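Single domain haemoglobin (Campylobacter jejuni, PDB 2WY4) is a haem-binding bacterial globin that binds ligands at its iron, with peroxidase-like redox properties and probably a role in oxygen binding or nitric oxide detoxification. Local coordinates at the protoporphyrin IX containing Fe and cyanide ion site. Residues are numbered along the deposited sequence; one frame, centred on the assembly and turned at random.

The protoporphyrin IX containing Fe and cyanide ion site. Residues 28, 41-43, 46, 52, 55-56, 59, 79-80, 83-84, 87, 89, 93-94, 97, 123, 126, 130. With HEM (protoporphyrin IX containing Fe), chain B; CYN (cyanide ion), chain C.
At the propionate end of the haem, the backbone N of Asn43 meets O1D at 2.8 Å, nearly straight at the hydrogen (168°). ND2 donates to O2D, which lies near the amide plane of Asn43, in a longer and more bent bond, so one residue holds both oxygens of this carboxylate. One water joins O1D to Asn43 O; another joins O2D to Lys46 NZ. The second propionate is tied on the proximal side, where the hydroxyl OG1 of Thr83, anti to the carbonyl carbon, reaches O2A at 2.7 Å.

On the distal, cyanide face of the macrocycle, Phe42 lies stacked on the pyrrole of ND, planes 13° apart and centroids 4.4 Å, with methyl CMD over the middle of its face; its ring edge points in plane at CYN N, walling the ligand. From the proximal side Val80 CG1 sits above the pyrrole of NA and also touches a face of the His84 ring.

At the iron, the proximal histidine His84 binds FE through NE2 at 2.1 Å. Cyanide, an exogenous ligand wholly buried by protein, stands on the opposite face, CYN C 2.0 Å from HEM FE and Fe-C-N close to linear. Its nitrogen accepts from the phenol OH of Tyr28 at 2.5 Å, a very short bond. That hydroxyl in turn receives Gln52 NE2 at 2.9 Å, in the amide plane. Gln52, bent at chi2 (65°), has its amide orientation fixed at the other end by Lys46 NZ, which approaches OE1 almost along the C=O axis and, if charged as expected, may strengthen the amide N-H as a donor to Tyr28.

The vinyl end is largely apolar, with aromatic rings. Methyl CMC is centred over the Tyr94 ring and abuts Val97 CG2 at 3.4 Å, while Ile126, Tyr123 and Tyr130 border vinyl CBB and the Tyr130 hydroxyl lies against methyl CMB. Tyr123 OH bonds a lone pair of Tyr94 O, tying the two helices together.

This globin haem pocket thus fixes the cofactor and offers a distal Tyr28–Gln52 hydrogen-bonding chain, which would stabilise the ligand at the iron; proximal hydrogen bonding also influences ligand binding.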
ATOM      1  N   TYR A  28       5.153   2.709  -8.212  1.00 12.69           N
ATOM      2  CA  TYR A  28       5.456   1.683  -9.193  1.00 11.92           C
ATOM      3  C   TYR A  28       6.720   1.979  -9.985  1.00 12.46           C
ATOM      4  O   TYR A  28       7.426   1.066 -10.351  1.00 12.58           O
ATOM      5  CB  TYR A  28       4.271   1.449 -10.161  1.00 11.34           C
ATOM      6  CG  TYR A  28       3.122   0.716  -9.472  1.00 11.59           C
ATOM      7  CD1 TYR A  28       3.295  -0.566  -9.013  1.00 10.86           C
ATOM      8  CD2 TYR A  28       1.890   1.312  -9.275  1.00 11.61           C
ATOM      9  CE1 TYR A  28       2.315  -1.239  -8.368  1.00 11.18           C
ATOM     10  CE2 TYR A  28       0.885   0.621  -8.634  1.00 12.18           C
ATOM     11  CZ  TYR A  28       1.103  -0.644  -8.154  1.00 12.02           C
ATOM     12  OH  TYR A  28       0.088  -1.307  -7.492  1.00 11.78           O
ATOM     13  N   MET A  41       4.817  -9.883 -12.348  1.00 15.05           N
ATOM     14  CA  MET A  41       3.662 -10.261 -11.550  1.00 14.40           C
ATOM     15  C   MET A  41       2.457  -9.365 -11.899  1.00 13.81           C
ATOM     16  O   MET A  41       1.292  -9.790 -11.840  1.00 13.63           O
ATOM     17  CB  MET A  41       3.980 -10.107 -10.077  1.00 15.33           C
ATOM     18  CG  MET A  41       5.082 -11.018  -9.581  1.00 14.81           C
ATOM     19  SD  MET A  41       5.622 -10.652  -7.876  1.00 18.34           S
ATOM     20  CE  MET A  41       4.369 -11.336  -6.907  1.00 20.22           C
ATOM     21  N   PHE A  42       2.747  -8.135 -12.296  1.00 13.47           N
ATOM     22  CA  PHE A  42       1.738  -7.137 -12.587  1.00 13.60           C
ATOM     23  C   PHE A  42       1.380  -7.117 -14.062  1.00 14.28           C
ATOM     24  O   PHE A  42       2.195  -7.475 -14.899  1.00 15.64           O
ATOM     25  CB  PHE A  42       2.286  -5.757 -12.227  1.00 13.66           C
ATOM     26  CG  PHE A  42       2.510  -5.565 -10.752  1.00 13.60           C
ATOM     27  CD1 PHE A  42       3.676  -6.001 -10.122  1.00 13.79           C
ATOM     28  CD2 PHE A  42       1.570  -4.932 -10.009  1.00 12.72           C
ATOM     29  CE1 PHE A  42       3.825  -5.830  -8.789  1.00 13.83           C
ATOM     30  CE2 PHE A  42       1.747  -4.755  -8.677  1.00 12.40           C
ATOM     31  CZ  PHE A  42       2.897  -5.207  -8.065  1.00 13.71           C
ATOM     32  N   ASN A  43       0.159  -6.686 -14.338  1.00 13.63           N
ATOM     33  CA  ASN A  43      -0.280  -6.519 -15.705  1.00 13.31           C
ATOM     34  C   ASN A  43       0.058  -5.109 -16.176  1.00 12.71           C
ATOM     35  O   ASN A  43      -0.487  -4.135 -15.694  1.00 12.99           O
ATOM     36  CB  ASN A  43      -1.780  -6.800 -15.808  1.00 14.11           C
ATOM     37  CG  ASN A  43      -2.098  -8.245 -15.519  1.00 14.66           C
ATOM     38  OD1 ASN A  43      -1.634  -9.142 -16.249  1.00 15.32           O
ATOM     39  ND2 ASN A  43      -2.854  -8.501 -14.454  1.00 14.10           N
ATOM     40  N   LYS A  46      -2.665  -2.684 -17.108  1.00 14.85           N
ATOM     41  CA  LYS A  46      -3.356  -2.072 -15.953  1.00 14.73           C
ATOM     42  C   LYS A  46      -2.536  -0.905 -15.375  1.00 14.43           C
ATOM     43  O   LYS A  46      -3.081  -0.064 -14.676  1.00 15.31           O
ATOM     44  CB  LYS A  46      -3.672  -3.145 -14.879  1.00 15.91           C
ATOM     45  CG  LYS A  46      -4.993  -2.988 -14.098  1.00 17.08           C
ATOM     46  CD  LYS A  46      -5.119  -3.959 -12.921  1.00 16.75           C
ATOM     47  CE  LYS A  46      -6.201  -3.549 -11.961  1.00 17.07           C
ATOM     48  NZ  LYS A  46      -6.274  -4.123 -10.576  1.00 17.83           N
ATOM     49  N   GLN A  52      -4.452   0.173 -12.126  1.00 13.64           N
ATOM     50  CA  GLN A  52      -3.785  -0.349 -10.931  1.00 12.71           C
ATOM     51  C   GLN A  52      -3.247   0.756 -10.001  1.00 11.85           C
ATOM     52  O   GLN A  52      -3.394   0.647  -8.807  1.00 12.64           O
ATOM     53  CB  GLN A  52      -2.736  -1.399 -11.312  1.00 11.87           C
ATOM     54  CG  GLN A  52      -1.952  -1.939 -10.121  1.00 11.73           C
ATOM     55  CD  GLN A  52      -2.850  -2.699  -9.188  1.00 12.52           C
ATOM     56  OE1 GLN A  52      -3.889  -3.244  -9.578  1.00 12.61           O
ATOM     57  NE2 GLN A  52      -2.431  -2.772  -7.919  1.00 12.64           N
ATOM     58  N   ALA A  55      -6.196   1.711  -8.127  1.00 11.75           N
ATOM     59  CA  ALA A  55      -6.623   0.686  -7.209  1.00 12.27           C
ATOM     60  C   ALA A  55      -5.769   0.701  -5.931  1.00 11.64           C
ATOM     61  O   ALA A  55      -6.272   0.549  -4.818  1.00 12.07           O
ATOM     62  CB  ALA A  55      -6.546  -0.682  -7.847  1.00 12.44           C
ATOM     63  N   LEU A  56      -4.439   0.831  -6.089  1.00 11.36           N
ATOM     64  CA  LEU A  56      -3.560   0.865  -4.936  1.00 11.32           C
ATOM     65  C   LEU A  56      -3.835   2.083  -4.105  1.00 10.95           C
ATOM     66  O   LEU A  56      -3.861   1.980  -2.866  1.00 11.39           O
ATOM     67  CB  LEU A  56      -2.104   0.822  -5.384  1.00 11.02           C
ATOM     68  CG  LEU A  56      -1.104   0.823  -4.227  1.00 11.47           C
ATOM     69  CD1 LEU A  56      -1.345  -0.341  -3.250  1.00 13.10           C
ATOM     70  CD2 LEU A  56       0.312   0.827  -4.810  1.00 12.48           C
ATOM     71  N   ALA A  59      -6.833   1.500  -2.078  1.00 10.77           N
ATOM     72  CA  ALA A  59      -6.578   0.588  -0.968  1.00 11.47           C
ATOM     73  C   ALA A  59      -5.821   1.286   0.173  1.00 11.78           C
ATOM     74  O   ALA A  59      -6.062   0.962   1.349  1.00 11.24           O
ATOM     75  CB  ALA A  59      -5.792  -0.573  -1.454  1.00 11.52           C
ATOM     76  N   LYS A  79     -10.692  -9.747  -0.402  1.00 18.14           N
ATOM     77  CA  LYS A  79     -10.774  -9.861  -1.849  1.00 18.69           C
ATOM     78  C   LYS A  79      -9.448  -9.576  -2.511  1.00 16.47           C
ATOM     79  O   LYS A  79      -9.083 -10.263  -3.481  1.00 16.91           O
ATOM     80  CB  LYS A  79     -11.824  -8.923  -2.415  0.52 19.27           C
ATOM     81  CG  LYS A  79     -13.178  -9.057  -1.770  0.52 21.45           C
ATOM     82  CD  LYS A  79     -13.582 -10.511  -1.604  0.52 21.25           C
ATOM     83  CE  LYS A  79     -14.932 -10.643  -0.929  0.52 21.05           C
ATOM     84  NZ  LYS A  79     -14.929 -10.201   0.520  0.52 19.64           N
ATOM     85  N   VAL A  80      -8.720  -8.581  -2.005  1.00 15.62           N
ATOM     86  CA  VAL A  80      -7.408  -8.293  -2.563  1.00 14.08           C
ATOM     87  C   VAL A  80      -6.484  -9.506  -2.335  1.00 14.09           C
ATOM     88  O   VAL A  80      -5.720  -9.871  -3.207  1.00 14.29           O
ATOM     89  CB  VAL A  80      -6.750  -7.073  -1.919  1.00 13.87           C
ATOM     90  CG1 VAL A  80      -5.370  -6.872  -2.496  1.00 13.05           C
ATOM     91  CG2 VAL A  80      -7.616  -5.816  -2.127  1.00 15.28           C
ATOM     92  N   THR A  83      -6.080 -12.006  -5.152  1.00 14.87           N
ATOM     93  CA  THR A  83      -5.156 -11.635  -6.218  1.00 14.74           C
ATOM     94  C   THR A  83      -3.720 -11.882  -5.795  1.00 14.31           C
ATOM     95  O   THR A  83      -2.932 -12.513  -6.504  1.00 14.40           O
ATOM     96  CB  THR A  83      -5.329 -10.151  -6.533  1.00 15.18           C
ATOM     97  OG1 THR A  83      -6.614  -9.970  -7.128  1.00 15.47           O
ATOM     98  CG2 THR A  83      -4.295  -9.664  -7.539  1.00 14.09           C
ATOM     99  N   HIS A  84      -3.395 -11.419  -4.604  1.00 13.59           N
ATOM    100  CA  HIS A  84      -2.039 -11.561  -4.094  1.00 13.76           C
ATOM    101  C   HIS A  84      -1.607 -13.029  -3.985  1.00 14.17           C
ATOM    102  O   HIS A  84      -0.528 -13.390  -4.448  1.00 14.82           O
ATOM    103  CB  HIS A  84      -1.968 -10.904  -2.729  1.00 13.95           C
ATOM    104  CG  HIS A  84      -1.868  -9.406  -2.765  1.00 13.53           C
ATOM    105  ND1 HIS A  84      -1.944  -8.630  -1.624  1.00 11.99           N
ATOM    106  CD2 HIS A  84      -1.682  -8.545  -3.793  1.00 13.49           C
ATOM    107  CE1 HIS A  84      -1.771  -7.358  -1.949  1.00 12.49           C
ATOM    108  NE2 HIS A  84      -1.632  -7.280  -3.263  1.00 11.53           N
ATOM    109  N   LEU A  87      -1.042 -14.681  -7.327  1.00 14.31           N
ATOM    110  CA  LEU A  87       0.159 -14.230  -8.027  1.00 15.03           C
ATOM    111  C   LEU A  87       1.468 -14.498  -7.284  1.00 15.14           C
ATOM    112  O   LEU A  87       2.537 -14.138  -7.757  1.00 16.49           O
ATOM    113  CB  LEU A  87       0.032 -12.741  -8.344  1.00 15.03           C
ATOM    114  CG  LEU A  87      -0.958 -12.490  -9.498  1.00 16.97           C
ATOM    115  CD1 LEU A  87      -1.243 -11.023  -9.690  1.00 15.79           C
ATOM    116  CD2 LEU A  87      -0.444 -13.126 -10.812  1.00 18.74           C
ATOM    117  N   VAL A  89       2.377 -13.495  -4.131  1.00 15.04           N
ATOM    118  CA  VAL A  89       2.844 -12.483  -3.208  1.00 14.32           C
ATOM    119  C   VAL A  89       3.143 -13.175  -1.883  1.00 14.50           C
ATOM    120  O   VAL A  89       2.284 -13.828  -1.286  1.00 15.85           O
ATOM    121  CB  VAL A  89       1.779 -11.415  -2.998  1.00 13.21           C
ATOM    122  CG1 VAL A  89       2.203 -10.471  -1.904  1.00 13.12           C
ATOM    123  CG2 VAL A  89       1.492 -10.684  -4.307  1.00 13.69           C
ATOM    124  N   HIS A  93       7.687 -10.074   0.419  1.00 13.67           N
ATOM    125  CA  HIS A  93       7.588  -8.963  -0.548  1.00 13.76           C
ATOM    126  C   HIS A  93       7.107  -7.704   0.142  1.00 12.31           C
ATOM    127  O   HIS A  93       7.342  -6.640  -0.342  1.00 12.99           O
ATOM    128  CB  HIS A  93       6.584  -9.256  -1.652  1.00 13.73           C
ATOM    129  CG  HIS A  93       7.036 -10.260  -2.666  1.00 14.92           C
ATOM    130  ND1 HIS A  93       6.371 -11.448  -2.864  1.00 15.26           N
ATOM    131  CD2 HIS A  93       8.048 -10.233  -3.563  1.00 16.64           C
ATOM    132  CE1 HIS A  93       6.979 -12.122  -3.829  1.00 15.98           C
ATOM    133  NE2 HIS A  93       7.982 -11.392  -4.289  1.00 17.10           N
ATOM    134  N   TYR A  94       6.436  -7.834   1.277  1.00 12.29           N
ATOM    135  CA  TYR A  94       5.882  -6.664   1.943  1.00 12.66           C
ATOM    136  C   TYR A  94       6.939  -5.621   2.357  1.00 13.16           C
ATOM    137  O   TYR A  94       6.662  -4.423   2.221  1.00 13.65           O
ATOM    138  CB  TYR A  94       4.891  -7.025   3.075  1.00 12.28           C
ATOM    139  CG  TYR A  94       3.550  -7.454   2.556  1.00 12.37           C
ATOM    140  CD1 TYR A  94       3.340  -8.748   2.126  1.00 14.33           C
ATOM    141  CD2 TYR A  94       2.505  -6.546   2.441  1.00 13.52           C
ATOM    142  CE1 TYR A  94       2.140  -9.131   1.597  1.00 12.93           C
ATOM    143  CE2 TYR A  94       1.303  -6.926   1.912  1.00 13.93           C
ATOM    144  CZ  TYR A  94       1.121  -8.214   1.505  1.00 13.20           C
ATOM    145  OH  TYR A  94      -0.101  -8.599   0.995  1.00 13.50           O
ATOM    146  N   VAL A  97       7.626  -3.497  -0.811  1.00 13.16           N
ATOM    147  CA  VAL A  97       6.559  -2.525  -1.007  1.00 13.40           C
ATOM    148  C   VAL A  97       6.665  -1.377  -0.011  1.00 13.60           C
ATOM    149  O   VAL A  97       6.508  -0.214  -0.378  1.00 13.75           O
ATOM    150  CB  VAL A  97       5.151  -3.218  -0.998  1.00 12.10           C
ATOM    151  CG1 VAL A  97       4.035  -2.209  -0.829  1.00 13.16           C
ATOM    152  CG2 VAL A  97       4.993  -4.021  -2.279  1.00 13.30           C
ATOM    153  N   TYR A 123       2.228   1.591   7.914  1.00 14.74           N
ATOM    154  CA  TYR A 123       2.492   0.562   6.917  1.00 13.90           C
ATOM    155  C   TYR A 123       2.773  -0.792   7.571  1.00 14.92           C
ATOM    156  O   TYR A 123       2.300  -1.823   7.137  1.00 14.56           O
ATOM    157  CB  TYR A 123       3.632   0.920   5.953  1.00 13.93           C
ATOM    158  CG  TYR A 123       3.828  -0.206   4.944  1.00 13.10           C
ATOM    159  CD1 TYR A 123       2.985  -0.304   3.831  1.00 12.96           C
ATOM    160  CD2 TYR A 123       4.723  -1.221   5.170  1.00 13.31           C
ATOM    161  CE1 TYR A 123       3.083  -1.322   2.963  1.00 12.88           C
ATOM    162  CE2 TYR A 123       4.850  -2.255   4.278  1.00 12.90           C
ATOM    163  CZ  TYR A 123       4.003  -2.328   3.188  1.00 12.11           C
ATOM    164  OH  TYR A 123       4.114  -3.385   2.306  1.00 12.58           O
ATOM    165  N   ILE A 126      -0.588  -2.237   8.470  1.00 15.21           N
ATOM    166  CA  ILE A 126      -1.402  -2.555   7.300  1.00 14.13           C
ATOM    167  C   ILE A 126      -0.849  -3.816   6.652  1.00 14.39           C
ATOM    168  O   ILE A 126      -1.570  -4.755   6.344  1.00 14.65           O
ATOM    169  CB  ILE A 126      -1.345  -1.372   6.343  1.00 14.18           C
ATOM    170  CG1 ILE A 126      -2.046  -0.173   6.927  1.00 13.30           C
ATOM    171  CG2 ILE A 126      -2.017  -1.730   5.032  1.00 13.47           C
ATOM    172  CD1 ILE A 126      -1.720   1.110   6.211  1.00 16.15           C
ATOM    173  N   TYR A 130      -2.692  -7.623   5.949  1.00 14.57           N
ATOM    174  CA  TYR A 130      -2.734  -8.339   4.676  1.00 14.32           C
ATOM    175  C   TYR A 130      -2.007  -9.684   4.772  1.00 14.91           C
ATOM    176  O   TYR A 130      -2.533 -10.737   4.363  1.00 14.56           O
ATOM    177  CB  TYR A 130      -2.079  -7.523   3.568  1.00 13.75           C
ATOM    178  CG  TYR A 130      -2.968  -6.511   2.881  1.00 11.79           C
ATOM    179  CD1 TYR A 130      -3.332  -5.349   3.512  1.00 13.13           C
ATOM    180  CD2 TYR A 130      -3.425  -6.734   1.578  1.00 12.93           C
ATOM    181  CE1 TYR A 130      -4.131  -4.419   2.892  1.00 12.88           C
ATOM    182  CE2 TYR A 130      -4.237  -5.824   0.965  1.00 14.27           C
ATOM    183  CZ  TYR A 130      -4.601  -4.665   1.601  1.00 12.02           C
ATOM    184  OH  TYR A 130      -5.436  -3.804   0.925  1.00 14.41           O
TER
HETATM  185  CHA HEM B 150      -2.912  -6.085  -6.817  1.00 10.86           C
HETATM  186  CHB HEM B 150      -3.180  -3.490  -2.777  1.00 10.61           C
HETATM  187  CHC HEM B 150       1.073  -5.281  -1.389  1.00 11.96           C
HETATM  188  CHD HEM B 150       1.613  -7.361  -5.742  1.00 10.33           C
HETATM  189  C1A HEM B 150      -3.394  -5.306  -5.833  1.00 10.31           C
HETATM  190  C2A HEM B 150      -4.663  -4.643  -5.804  1.00 11.22           C
HETATM  191  C3A HEM B 150      -4.750  -3.896  -4.687  1.00 11.36           C
HETATM  192  C4A HEM B 150      -3.493  -4.087  -3.988  1.00 11.08           C
HETATM  193  CMA HEM B 150      -5.945  -3.040  -4.242  1.00 11.82           C
HETATM  194  CAA HEM B 150      -5.750  -4.794  -6.896  1.00 12.48           C
HETATM  195  CBA HEM B 150      -6.280  -6.228  -6.971  1.00 14.21           C
HETATM  196  CGA HEM B 150      -7.515  -6.552  -6.195  1.00 17.75           C
HETATM  197  O1A HEM B 150      -8.239  -5.619  -5.757  1.00 19.71           O
HETATM  198  O2A HEM B 150      -7.811  -7.793  -6.070  1.00 19.80           O
HETATM  199  C1B HEM B 150      -2.034  -3.727  -2.067  1.00 11.65           C
HETATM  200  C2B HEM B 150      -1.733  -3.182  -0.792  1.00 11.68           C
HETATM  201  C3B HEM B 150      -0.549  -3.686  -0.404  1.00 11.05           C
HETATM  202  C4B HEM B 150      -0.078  -4.557  -1.422  1.00 12.16           C
HETATM  203  CMB HEM B 150      -2.580  -2.145  -0.066  1.00 12.57           C
HETATM  204  CAB HEM B 150       0.272  -3.400   0.861  1.00 11.59           C
HETATM  205  CBB HEM B 150      -0.285  -3.344   2.058  1.00 14.19           C
HETATM  206  C1C HEM B 150       1.595  -6.049  -2.403  1.00 11.56           C
HETATM  207  C2C HEM B 150       2.802  -6.799  -2.422  1.00 12.40           C
HETATM  208  C3C HEM B 150       2.927  -7.331  -3.620  1.00 13.14           C
HETATM  209  C4C HEM B 150       1.820  -6.923  -4.446  1.00 11.73           C
HETATM  210  CMC HEM B 150       3.727  -6.989  -1.210  1.00 11.48           C
HETATM  211  CAC HEM B 150       4.073  -8.214  -4.084  1.00 14.29           C
HETATM  212  CBC HEM B 150       4.822  -7.819  -5.121  1.00 14.64           C
HETATM  213  C1D HEM B 150       0.415  -7.196  -6.407  1.00 11.92           C
HETATM  214  C2D HEM B 150       0.204  -7.684  -7.716  1.00 12.11           C
HETATM  215  C3D HEM B 150      -1.189  -7.319  -8.088  1.00 11.71           C
HETATM  216  C4D HEM B 150      -1.690  -6.644  -6.937  1.00 11.50           C
HETATM  217  CMD HEM B 150       1.199  -8.449  -8.561  1.00 12.91           C
HETATM  218  CAD HEM B 150      -1.920  -7.571  -9.395  1.00 12.14           C
HETATM  219  CBD HEM B 150      -1.987  -6.257 -10.168  1.00 12.89           C
HETATM  220  CGD HEM B 150      -2.395  -6.411 -11.602  1.00 11.87           C
HETATM  221  O1D HEM B 150      -1.735  -5.794 -12.447  1.00 12.50           O
HETATM  222  O2D HEM B 150      -3.398  -7.132 -11.850  1.00 14.61           O
HETATM  223  NA  HEM B 150      -2.672  -4.952  -4.714  1.00 11.04           N
HETATM  224  NB  HEM B 150      -1.020  -4.577  -2.429  1.00 11.49           N
HETATM  225  NC  HEM B 150       1.005  -6.142  -3.655  1.00 12.14           N
HETATM  226  ND  HEM B 150      -0.720  -6.563  -5.954  1.00 12.34           N
HETATM  227 FE   HEM B 150      -0.866  -5.571  -4.185  1.00 12.78          FE
HETATM  228  C   CYN C 151      -0.062  -4.001  -5.146  1.00 11.63           C
HETATM  229  N   CYN C 151       0.323  -3.098  -5.735  1.00 14.14           N
HETATM  230  O   HOH W   1      -0.471  -3.522 -12.860  1.00 13.66           O
HETATM  231  O   HOH W   2      -5.867  -7.087 -11.105  1.00 25.75           O